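Local coordinates for protein alternansucrase (Leuconostoc mesenteroides, PDB 6HVG) that belongs to glycoside hydrolase family 70 and joins a TIM-barrel domain to choline-binding-like repeats, with a calcium ion bound in the model, at residues Y321-A324 with M328-G331; Y340-D343 with H347-K350; D665-N670 with G728-R733; S685-S690 with S747-H752. One frame throughout, in Å; residues are numbered along the deposited sequence.

Interaction 1 (Y321-A324 with M328-G331); sequences YFDA and MLTG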
loop_
_atom_site.group_PDB
_atom_site.type_symbol
_atom_site.label_atom_id
_atom_site.label_comp_id
_atom_site.label_asym_id
_atom_site.label_seq_id
_atom_site.Cartn_x
_atom_site.Cartn_y
_atom_site.Cartn_z
ATOM N N TYR A 321 23.981 -18.891 40.009
ATOM C CA TYR A 321 24.748 -20.034 40.489
ATOM C C TYR A 321 24.508 -20.142 41.971
ATOM O O TYR A 321 24.530 -19.143 42.674
ATOM C CB TYR A 321 26.264 -19.891 40.217
ATOM C CG TYR A 321 27.034 -21.103 40.687
ATOM C CD1 TYR A 321 27.194 -22.212 39.862
ATOM C CD2 TYR A 321 27.551 -21.158 41.978
ATOM C CE1 TYR A 321 27.858 -23.350 40.299
ATOM C CE2 TYR A 321 28.228 -22.284 42.427
ATOM C CZ TYR A 321 28.380 -23.378 41.584
ATOM O OH TYR A 321 29.039 -24.492 42.047
ATOM N N PHE A 322 24.290 -21.359 42.456
ATOM C CA PHE A 322 23.989 -21.558 43.865
ATOM C C PHE A 322 25.014 -22.485 44.491
ATOM O O PHE A 322 25.272 -23.561 43.962
ATOM C CB PHE A 322 22.575 -22.134 44.029
ATOM C CG PHE A 322 21.478 -21.208 43.564
ATOM C CD1 PHE A 322 21.019 -20.186 44.381
ATOM C CD2 PHE A 322 20.894 -21.363 42.312
ATOM C CE1 PHE A 322 20.009 -19.332 43.959
ATOM C CE2 PHE A 322 19.883 -20.511 41.887
ATOM C CZ PHE A 322 19.423 -19.509 42.719
ATOM N N ASP A 323 25.577 -22.071 45.625
ATOM C CA ASP A 323 26.685 -22.805 46.258
ATOM C C ASP A 323 26.208 -24.020 47.080
ATOM O O ASP A 323 25.014 -24.338 47.082
ATOM C CB ASP A 323 27.560 -21.842 47.081
ATOM C CG ASP A 323 26.866 -21.303 48.329
ATOM O OD1 ASP A 323 25.978 -21.973 48.880
ATOM O OD2 ASP A 323 27.237 -20.214 48.796
ATOM N N ALA A 324 27.133 -24.689 47.758
ATOM C CA ALA A 324 26.806 -25.836 48.603
ATOM C C ALA A 324 25.757 -25.535 49.672
ATOM O O ALA A 324 24.955 -26.389 49.995
ATOM C CB ALA A 324 28.065 -26.377 49.259
ATOM N N MET A 328 22.666 -18.091 46.515
ATOM C CA MET A 328 23.108 -17.563 45.225
ATOM C C MET A 328 24.425 -16.796 45.375
ATOM O O MET A 328 24.622 -16.047 46.333
ATOM C CB MET A 328 22.042 -16.650 44.601
ATOM C CG MET A 328 22.348 -15.172 44.739
ATOM S SD MET A 328 21.236 -14.104 43.831
ATOM C CE MET A 328 21.678 -12.511 44.528
ATOM N N LEU A 329 25.319 -16.991 44.416
ATOM C CA LEU A 329 26.599 -16.302 44.395
ATOM C C LEU A 329 26.525 -14.989 43.609
ATOM O O LEU A 329 25.695 -14.808 42.723
ATOM C CB LEU A 329 27.689 -17.217 43.816
ATOM C CG LEU A 329 28.223 -18.362 44.694
ATOM C CD1 LEU A 329 29.371 -19.080 44.002
ATOM C CD2 LEU A 329 28.676 -17.863 46.056
ATOM N N THR A 330 27.438 -14.090 43.940
ATOM C CA THR A 330 27.541 -12.762 43.329
ATOM C C THR A 330 28.976 -12.541 42.846
ATOM O O THR A 330 29.919 -13.210 43.265
ATOM C CB THR A 330 27.194 -11.635 44.334
ATOM O OG1 THR A 330 27.398 -10.372 43.712
ATOM C CG2 THR A 330 28.069 -11.683 45.607
ATOM N N GLY A 331 29.135 -11.606 41.933
ATOM C CA GLY A 331 30.459 -11.146 41.561
ATOM C C GLY A 331 31.228 -12.119 40.692
ATOM O O GLY A 331 30.674 -13.041 40.090
#
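Tyr321 meets Leu329 twice, once through its backbone and once through its ring. Tyr321 O accepts the N-H of Leu329 (O to N 2.9 Å) in a fairly straight bond, 164° at the hydrogen. Tyr321 O also receives a CA-H...O contact from Met328 CA at 3.3 Å. Because chi1 of -178° sets the ring opposite the backbone N, the phenol runs alongside the leucine with both side chains pointing the same way, and Tyr321 CD2 lies 3.4 Å from Leu329 CD1. Tyr321 also packs edge-to-face with Phe311 of the partner strand 310-313. At Phe322 the backbone forms a single beta bridge to Met328, their CA atoms 4.3 Å apart. Its CB sets off away from 328-331, yet the ring swings round so that Phe322 CE1 reaches Met328 CB at 3.4 Å; beyond CG the extended methionine chain leads away. Asp323 turns its CB toward the second segment, and Asp323 OD2 passes Leu329 CD2 at 3.9 Å, the two side chains crossing at about a right angle. Its OD1 accepts the N-H of Val327, closing the turn between the two segments. Across the contact, then, one backbone bond sets the alignment and apolar side chains fill in around it, while one carboxylate oxygen, Asp323 OD1, bonds within the turn.

Interaction 2 (Y340-D343 with H347-K350); sequences YYLD and HLRK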
loop_
_atom_site.group_PDB
_atom_site.type_symbol
_atom_site.label_atom_id
_atom_site.label_comp_id
_atom_site.label_asym_id
_atom_site.label_seq_id
_atom_site.Cartn_x
_atom_site.Cartn_y
_atom_site.Cartn_z
ATOM N N TYR A 340 33.363 -16.894 35.572
ATOM C CA TYR A 340 32.100 -16.316 35.167
ATOM C C TYR A 340 31.901 -15.024 35.939
ATOM O O TYR A 340 32.448 -14.885 37.031
ATOM C CB TYR A 340 30.977 -17.304 35.518
ATOM C CG TYR A 340 31.126 -18.665 34.895
ATOM C CD1 TYR A 340 30.626 -18.918 33.623
ATOM C CD2 TYR A 340 31.737 -19.696 35.581
ATOM C CE1 TYR A 340 30.742 -20.171 33.047
ATOM C CE2 TYR A 340 31.843 -20.965 35.029
ATOM C CZ TYR A 340 31.343 -21.199 33.764
ATOM O OH TYR A 340 31.466 -22.426 33.187
ATOM N N TYR A 341 31.135 -14.100 35.370
ATOM C CA TYR A 341 30.846 -12.860 36.039
ATOM C C TYR A 341 29.368 -12.772 36.362
ATOM O O TYR A 341 28.543 -12.788 35.474
ATOM C CB TYR A 341 31.296 -11.661 35.206
ATOM C CG TYR A 341 30.713 -10.342 35.690
ATOM C CD1 TYR A 341 30.976 -9.883 36.966
ATOM C CD2 TYR A 341 29.900 -9.573 34.862
ATOM C CE1 TYR A 341 30.456 -8.682 37.407
ATOM C CE2 TYR A 341 29.355 -8.389 35.289
ATOM C CZ TYR A 341 29.637 -7.937 36.563
ATOM O OH TYR A 341 29.092 -6.735 36.974
ATOM N N LEU A 342 29.044 -12.646 37.639
ATOM C CA LEU A 342 27.664 -12.482 38.068
ATOM C C LEU A 342 27.492 -11.061 38.565
ATOM O O LEU A 342 28.310 -10.547 39.312
ATOM C CB LEU A 342 27.321 -13.470 39.186
ATOM C CG LEU A 342 27.674 -14.950 38.879
ATOM C CD1 LEU A 342 27.994 -15.734 40.123
ATOM C CD2 LEU A 342 26.559 -15.676 38.146
ATOM N N ASP A 343 26.419 -10.406 38.149
ATOM C CA ASP A 343 26.199 -9.020 38.551
ATOM C C ASP A 343 25.619 -8.925 39.962
ATOM O O ASP A 343 25.448 -9.947 40.631
ATOM C CB ASP A 343 25.338 -8.261 37.522
ATOM C CG ASP A 343 23.891 -8.665 37.538
ATOM O OD1 ASP A 343 23.470 -9.434 38.416
ATOM O OD2 ASP A 343 23.159 -8.169 36.672
ATOM N N HIS A 347 22.739 -12.242 38.408
ATOM C CA HIS A 347 22.545 -12.657 37.016
ATOM C C HIS A 347 23.878 -12.979 36.332
ATOM O O HIS A 347 24.813 -12.210 36.401
ATOM C CB HIS A 347 21.776 -11.605 36.179
ATOM C CG HIS A 347 20.407 -11.271 36.721
ATOM N ND1 HIS A 347 19.785 -12.042 37.683
ATOM C CD2 HIS A 347 19.539 -10.263 36.435
ATOM C CE1 HIS A 347 18.601 -11.531 37.968
ATOM N NE2 HIS A 347 18.430 -10.449 37.232
ATOM N N LEU A 348 23.940 -14.129 35.663
ATOM C CA LEU A 348 25.081 -14.513 34.852
ATOM C C LEU A 348 25.093 -13.640 33.600
ATOM O O LEU A 348 24.085 -13.525 32.905
ATOM C CB LEU A 348 24.972 -15.987 34.471
ATOM C CG LEU A 348 26.047 -16.536 33.536
ATOM C CD1 LEU A 348 27.391 -16.541 34.227
ATOM C CD2 LEU A 348 25.682 -17.928 33.044
ATOM N N ARG A 349 26.235 -13.022 33.324
ATOM C CA ARG A 349 26.357 -12.085 32.200
ATOM C C ARG A 349 27.081 -12.741 31.030
ATOM O O ARG A 349 28.251 -13.133 31.132
ATOM C CB ARG A 349 27.092 -10.823 32.644
ATOM C CG ARG A 349 26.553 -10.238 33.934
ATOM C CD ARG A 349 25.063 -9.952 33.802
ATOM N NE ARG A 349 24.809 -9.089 32.646
ATOM C CZ ARG A 349 24.566 -7.780 32.690
ATOM N NH1 ARG A 349 24.501 -7.127 33.835
ATOM N NH2 ARG A 349 24.362 -7.111 31.562
ATOM N N LYS A 350 26.363 -12.877 29.931
ATOM C CA LYS A 350 26.890 -13.463 28.740
ATOM C C LYS A 350 27.050 -12.374 27.702
ATOM O O LYS A 350 26.350 -11.380 27.733
ATOM C CB LYS A 350 25.935 -14.547 28.237
ATOM C CG LYS A 350 25.632 -15.648 29.253
ATOM C CD LYS A 350 24.814 -16.750 28.604
ATOM C CE LYS A 350 24.327 -17.755 29.622
ATOM N NZ LYS A 350 23.217 -18.555 29.043
HETATM O O HOH W 1 29.901 -14.742 33.000
#
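Asp343 grips the returning chain at three points. Asp343 N donates to His347 O (3.0 Å), and Asp343 OD1 accepts the N-H of His347 (O to N 2.9 Å), which arrives from above the carboxylate, 45° out of its plane. Asp343 OD2 forms a salt bridge with Arg349 NH1 at 3.3 Å; the hydrogen bond within it is weak, and the guanidinium stands nearly upright to the carboxylate, their planes 85° apart. Bends at chi2 and chi3 fold the arginine back to make this possible. On the way, Arg349 CG lies 3.5 Å from Tyr341 CD2, the two side chains running side by side. Tyr341 O in turn accepts the N-H of Arg349 (O to N 3.2 Å). The backbone bonds on either side make Leu342 and Leu348 a non-hydrogen-bonded antiparallel pair, a short bridge that brings the chain back against strand 338-342 in this choline-binding-type repeat, whose core element is a beta hairpin. One face of the pair is apolar: Leu348 CD1 touches Tyr340 CB at 3.9 Å, while Leu342 CD2 lies against Leu348 CB. Farther along, water 1 links the two segments, accepting from Tyr341 N at 2.7 Å and probably donating to Arg349 O. In the next shell, Leu348 hydrogen-bonds through its backbone to Thr319 and the His347 ring meets Phe320, so strand 319-322 borders the returning chain; Tyr340 stacks edge-to-face with Phe311, and Tyr341 meets the ring of Tyr352.

Interaction 3 (D665-N670 with G728-R733); sequences DPQYVN and GTLVNR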
loop_
_atom_site.group_PDB
_atom_site.type_symbol
_atom_site.label_atom_id
_atom_site.label_comp_id
_atom_site.label_asym_id
_atom_site.label_seq_id
_atom_site.Cartn_x
_atom_site.Cartn_y
_atom_site.Cartn_z
ATOM N N ASP A 665 -5.024 21.186 -1.188
ATOM C CA ASP A 665 -4.890 21.397 -2.623
ATOM C C ASP A 665 -5.975 22.339 -3.218
ATOM O O ASP A 665 -5.688 23.163 -4.070
ATOM C CB ASP A 665 -4.923 20.049 -3.372
ATOM C CG ASP A 665 -3.596 19.289 -3.324
ATOM O OD1 ASP A 665 -2.615 19.859 -2.822
ATOM O OD2 ASP A 665 -3.545 18.124 -3.818
ATOM N N PRO A 666 -7.230 22.205 -2.786
ATOM C CA PRO A 666 -8.245 23.124 -3.288
ATOM C C PRO A 666 -7.846 24.583 -3.237
ATOM O O PRO A 666 -8.037 25.288 -4.198
ATOM C CB PRO A 666 -9.418 22.873 -2.350
ATOM C CG PRO A 666 -9.315 21.424 -2.072
ATOM C CD PRO A 666 -7.828 21.164 -1.941
ATOM N N GLN A 667 -7.273 25.015 -2.124
ATOM C CA GLN A 667 -6.933 26.419 -1.912
ATOM C C GLN A 667 -5.709 26.807 -2.728
ATOM O O GLN A 667 -5.647 27.922 -3.237
ATOM C CB GLN A 667 -6.681 26.706 -0.425
ATOM C CG GLN A 667 -7.913 26.634 0.480
ATOM C CD GLN A 667 -8.484 25.212 0.669
ATOM O OE1 GLN A 667 -7.749 24.214 0.648
ATOM N NE2 GLN A 667 -9.810 25.121 0.786
ATOM N N TYR A 668 -4.745 25.889 -2.866
ATOM C CA TYR A 668 -3.633 26.097 -3.791
ATOM C C TYR A 668 -4.155 26.323 -5.209
ATOM O O TYR A 668 -3.823 27.311 -5.840
ATOM C CB TYR A 668 -2.685 24.897 -3.803
ATOM C CG TYR A 668 -1.551 25.045 -4.794
ATOM C CD1 TYR A 668 -1.699 24.648 -6.119
ATOM C CD2 TYR A 668 -0.342 25.588 -4.408
ATOM C CE1 TYR A 668 -0.672 24.810 -7.032
ATOM C CE2 TYR A 668 0.690 25.738 -5.308
ATOM C CZ TYR A 668 0.536 25.354 -6.615
ATOM O OH TYR A 668 1.586 25.535 -7.488
ATOM N N VAL A 669 -4.977 25.400 -5.701
ATOM C CA VAL A 669 -5.460 25.449 -7.069
ATOM C C VAL A 669 -6.164 26.782 -7.344
ATOM O O VAL A 669 -6.000 27.384 -8.401
ATOM C CB VAL A 669 -6.395 24.252 -7.370
ATOM C CG1 VAL A 669 -7.107 24.425 -8.716
ATOM C CG2 VAL A 669 -5.632 22.929 -7.346
ATOM N N ASN A 670 -6.938 27.244 -6.378
ATOM C CA ASN A 670 -7.668 28.500 -6.489
ATOM C C ASN A 670 -6.741 29.721 -6.477
ATOM O O ASN A 670 -7.001 30.690 -7.180
ATOM C CB ASN A 670 -8.706 28.604 -5.364
ATOM C CG ASN A 670 -9.613 29.798 -5.519
ATOM O OD1 ASN A 670 -10.320 29.922 -6.495
ATOM N ND2 ASN A 670 -9.592 30.675 -4.555
ATOM N N GLY A 728 -13.956 22.389 7.319
ATOM C CA GLY A 728 -15.322 22.304 6.819
ATOM C C GLY A 728 -15.378 22.010 5.334
ATOM O O GLY A 728 -14.358 21.801 4.669
ATOM N N THR A 729 -16.591 22.060 4.807
ATOM C CA THR A 729 -16.857 21.588 3.467
ATOM C C THR A 729 -16.494 22.762 2.568
ATOM O O THR A 729 -16.574 23.926 2.985
ATOM C CB THR A 729 -18.326 21.143 3.293
ATOM O OG1 THR A 729 -18.418 20.263 2.180
ATOM C CG2 THR A 729 -19.273 22.348 3.062
ATOM N N LEU A 730 -16.095 22.451 1.343
ATOM C CA LEU A 730 -15.571 23.457 0.406
ATOM C C LEU A 730 -16.581 24.520 -0.000
ATOM O O LEU A 730 -16.225 25.687 -0.174
ATOM C CB LEU A 730 -15.079 22.746 -0.834
ATOM C CG LEU A 730 -14.596 23.609 -1.988
ATOM C CD1 LEU A 730 -13.344 24.364 -1.592
ATOM C CD2 LEU A 730 -14.339 22.761 -3.228
ATOM N N VAL A 731 -17.849 24.106 -0.152
ATOM C CA VAL A 731 -18.926 25.008 -0.557
ATOM C C VAL A 731 -20.090 24.886 0.420
ATOM O O VAL A 731 -20.693 23.814 0.538
ATOM C CB VAL A 731 -19.412 24.673 -1.979
ATOM C CG1 VAL A 731 -20.628 25.515 -2.372
ATOM C CG2 VAL A 731 -18.300 24.856 -2.989
ATOM N N ASN A 732 -20.430 25.973 1.105
ATOM C CA ASN A 732 -21.592 25.922 1.979
ATOM C C ASN A 732 -22.874 25.956 1.158
ATOM O O ASN A 732 -23.000 26.726 0.201
ATOM C CB ASN A 732 -21.618 27.039 3.021
ATOM C CG ASN A 732 -22.509 26.683 4.216
ATOM O OD1 ASN A 732 -23.710 26.976 4.230
ATOM N ND2 ASN A 732 -21.941 26.015 5.192
ATOM N N ARG A 733 -23.826 25.118 1.551
ATOM C CA ARG A 733 -25.066 24.976 0.831
ATOM C C ARG A 733 -26.297 25.133 1.724
ATOM O O ARG A 733 -27.415 24.820 1.315
ATOM C CB ARG A 733 -25.066 23.615 0.147
ATOM C CG ARG A 733 -24.070 23.533 -0.992
ATOM C CD ARG A 733 -24.113 22.190 -1.682
ATOM N NE ARG A 733 -23.182 22.129 -2.799
ATOM C CZ ARG A 733 -21.908 21.738 -2.713
ATOM N NH1 ARG A 733 -21.372 21.363 -1.568
ATOM N NH2 ARG A 733 -21.155 21.739 -3.799
#
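Leu730 reaches across to Pro666 and Gln667 with a single methyl. Its CB points toward the helical segment, and a chi1 of 175° carries Leu730 CG onward in that direction, still 5.2 Å from Pro666 CB. From this fork, Leu730 CD1 makes the contact: it lies 4.3 Å from Pro666 CB, beside the CB corner of the proline ring, and also 4.3 Å from Gln667 NE2. The second methyl, Leu730 CD2, stays farther back, 5.0 Å from Pro666 CB. The glutamine arrives by a bend rather than by pointing straight across; its CB lies to one side, and a chi2 of 69° folds the amide round until its nitrogen stands near the leucine methyl. No hydrogen bond joins the two segments, and the touch, at the surface of the domain, is light: one apolar pair and one amide nitrogen near a methyl. Pro666 suits the first turn of helix 665-671, where its lack of an N-H costs no helical bond, and its O accepts the N-H of Asn670. The leucine's own loop is fixed from behind: Leu730 N donates to Thr682 OG1, and the N-H of Thr729 goes to Asp706 OD2. Helix 665-671 lies between barrel strands 657-658 and 678-679 in sequence; facing it, the loop 728-733 leads into strand 735-736, with Leu730 also resting on Asn745 of barrel strand 745-747 and Thr682 belonging to helix 681-692.

Interaction 4 (S685-S690 with S747-H752); sequences SQFGNS and SFVRAH
Phe687 and Val749 meet because each turns a group across the gap: chi1 of -72° sends the phenylalanine ring out from its helix, opposite the carbonyl carbon, and chi1 of -180° puts Val749 CG1 opposite the backbone N, leaving CG2, opposite the carbonyl carbon, to meet the ring obliquely. Val749 CG2 then comes to Phe687 CE2 at 4.1 Å, the side chains crossing at about a right angle. At the ring edge, near its plane, Phe748 O lies 4.2 Å from Phe687 CD2; that oxygen is hydrogen-bonded to Thr684 OG1, so the helix holds the loop by a polar bond beside the apolar touch. Phe748 CB points away from the helix. Within the helix, Gln686 NE2 reaches one turn on to donate to Ser690 OG at 3.1 Å, where a wider pi-type turn begins at Gly688. All three touching residues are buried. Val749 is backed by Leu807 and Ala810 of helix 807-814, and beyond it Arg750 forms salt bridges with Asp828 and Glu832. Helix 681-692 thus packs against the chain leaving strand 745-747, which lies in the parallel barrel sheet between strands 678-679 and 821-825.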
loop_
_atom_site.group_PDB
_atom_site.type_symbol
_atom_site.label_atom_id
_atom_site.label_comp_id
_atom_site.label_asym_id
_atom_site.label_seq_id
_atom_site.Cartn_x
_atom_site.Cartn_y
_atom_site.Cartn_z
ATOM N N SER A 685 -16.077 12.557 1.182
ATOM C CA SER A 685 -15.807 12.057 2.529
ATOM C C SER A 685 -17.072 11.976 3.380
ATOM O O SER A 685 -17.321 10.967 4.032
ATOM C CB SER A 685 -14.792 12.967 3.201
ATOM O OG SER A 685 -14.564 12.593 4.517
ATOM N N GLN A 686 -17.883 13.032 3.346
ATOM C CA GLN A 686 -19.107 13.070 4.124
ATOM C C GLN A 686 -20.127 12.031 3.623
ATOM O O GLN A 686 -20.927 11.536 4.409
ATOM C CB GLN A 686 -19.713 14.469 4.081
ATOM C CG GLN A 686 -20.680 14.784 5.209
ATOM C CD GLN A 686 -20.008 14.699 6.543
ATOM O OE1 GLN A 686 -19.098 15.458 6.827
ATOM N NE2 GLN A 686 -20.425 13.749 7.361
ATOM N N PHE A 687 -20.122 11.710 2.330
ATOM C CA PHE A 687 -20.965 10.631 1.838
ATOM C C PHE A 687 -20.539 9.326 2.484
ATOM O O PHE A 687 -21.374 8.505 2.847
ATOM C CB PHE A 687 -20.866 10.463 0.315
ATOM C CG PHE A 687 -21.540 11.547 -0.484
ATOM C CD1 PHE A 687 -22.801 11.989 -0.162
ATOM C CD2 PHE A 687 -20.910 12.094 -1.596
ATOM C CE1 PHE A 687 -23.412 12.962 -0.923
ATOM C CE2 PHE A 687 -21.515 13.072 -2.352
ATOM C CZ PHE A 687 -22.774 13.497 -2.024
ATOM N N GLY A 688 -19.228 9.138 2.609
ATOM C CA GLY A 688 -18.668 7.964 3.271
ATOM C C GLY A 688 -19.212 7.785 4.681
ATOM O O GLY A 688 -19.683 6.717 5.019
ATOM N N ASN A 689 -19.160 8.844 5.487
ATOM C CA ASN A 689 -19.514 8.777 6.889
ATOM C C ASN A 689 -21.014 8.774 7.148
ATOM O O ASN A 689 -21.472 8.113 8.081
ATOM C CB ASN A 689 -18.888 9.956 7.641
ATOM C CG ASN A 689 -17.372 9.940 7.597
ATOM O OD1 ASN A 689 -16.753 8.878 7.494
ATOM N ND2 ASN A 689 -16.767 11.110 7.669
ATOM N N SER A 690 -21.772 9.514 6.348
ATOM C CA SER A 690 -23.216 9.655 6.570
ATOM C C SER A 690 -24.127 8.724 5.779
ATOM O O SER A 690 -25.254 8.508 6.188
ATOM C CB SER A 690 -23.638 11.089 6.293
ATOM O OG SER A 690 -22.999 11.962 7.200
ATOM N N SER A 747 -17.012 16.763 -8.225
ATOM C CA SER A 747 -17.281 15.924 -7.050
ATOM C C SER A 747 -17.835 14.601 -7.466
ATOM O O SER A 747 -18.455 14.497 -8.518
ATOM C CB SER A 747 -18.266 16.620 -6.079
ATOM O OG SER A 747 -19.425 17.086 -6.736
ATOM N N PHE A 748 -17.629 13.591 -6.633
ATOM C CA PHE A 748 -18.103 12.249 -6.950
ATOM C C PHE A 748 -18.439 11.462 -5.711
ATOM O O PHE A 748 -18.048 11.827 -4.626
ATOM C CB PHE A 748 -17.051 11.494 -7.762
ATOM C CG PHE A 748 -15.710 11.419 -7.097
ATOM C CD1 PHE A 748 -14.750 12.404 -7.311
ATOM C CD2 PHE A 748 -15.397 10.364 -6.274
ATOM C CE1 PHE A 748 -13.514 12.352 -6.705
ATOM C CE2 PHE A 748 -14.157 10.297 -5.668
ATOM C CZ PHE A 748 -13.218 11.292 -5.880
ATOM N N VAL A 749 -19.180 10.373 -5.907
ATOM C CA VAL A 749 -19.491 9.417 -4.847
ATOM C C VAL A 749 -18.493 8.271 -4.881
ATOM O O VAL A 749 -17.999 7.848 -3.847
ATOM C CB VAL A 749 -20.907 8.859 -5.003
ATOM C CG1 VAL A 749 -21.219 7.867 -3.895
ATOM C CG2 VAL A 749 -21.921 10.007 -4.987
ATOM N N ARG A 750 -18.193 7.774 -6.075
ATOM C CA ARG A 750 -17.192 6.717 -6.251
ATOM C C ARG A 750 -16.358 7.003 -7.473
ATOM O O ARG A 750 -16.724 7.827 -8.299
ATOM C CB ARG A 750 -17.848 5.322 -6.397
ATOM C CG ARG A 750 -18.601 4.879 -5.159
ATOM C CD ARG A 750 -18.613 3.373 -4.996
ATOM N NE ARG A 750 -19.310 2.722 -6.100
ATOM C CZ ARG A 750 -18.821 1.755 -6.861
ATOM N NH1 ARG A 750 -17.605 1.266 -6.678
ATOM N NH2 ARG A 750 -19.571 1.273 -7.831
ATOM N N ALA A 751 -15.231 6.309 -7.584
ATOM C CA ALA A 751 -14.349 6.459 -8.725
ATOM C C ALA A 751 -13.713 5.133 -9.095
ATOM O O ALA A 751 -13.817 4.164 -8.354
ATOM C CB ALA A 751 -13.295 7.509 -8.417
ATOM N N HIS A 752 -13.030 5.100 -10.233
ATOM C CA HIS A 752 -12.337 3.896 -10.693
ATOM C C HIS A 752 -11.321 3.468 -9.629
ATOM O O HIS A 752 -11.002 2.288 -9.507
ATOM C CB HIS A 752 -11.640 4.143 -12.047
ATOM C CG HIS A 752 -10.367 4.952 -11.950
ATOM N ND1 HIS A 752 -10.350 6.331 -11.986
ATOM C CD2 HIS A 752 -9.072 4.572 -11.814
ATOM C CE1 HIS A 752 -9.104 6.764 -11.876
ATOM N NE2 HIS A 752 -8.307 5.716 -11.771
#

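The four contacts fall into two distant pairs. Interactions 1 and 2 are consecutive in the repeat region, their centres about 11 Å apart, and probably share a hydrogen bond from Leu342 N to Gly331 O (3.0 Å). Interactions 3 and 4 belong to the barrel domain, with centres about 16 Å apart and nearest atoms about 6 Å apart; along the chain the two pairs interleave, so helix 665-671 is met by the loop before strand 735-736 and helix 681-692 by the chain leaving strand 745-747. About 70 Å separates the centres of interactions 1 and 4, on opposite sides of the chain's centre. The calcium ion is held by Glu575, Asp581, Asn625 and Asp1159, none of them in these segments.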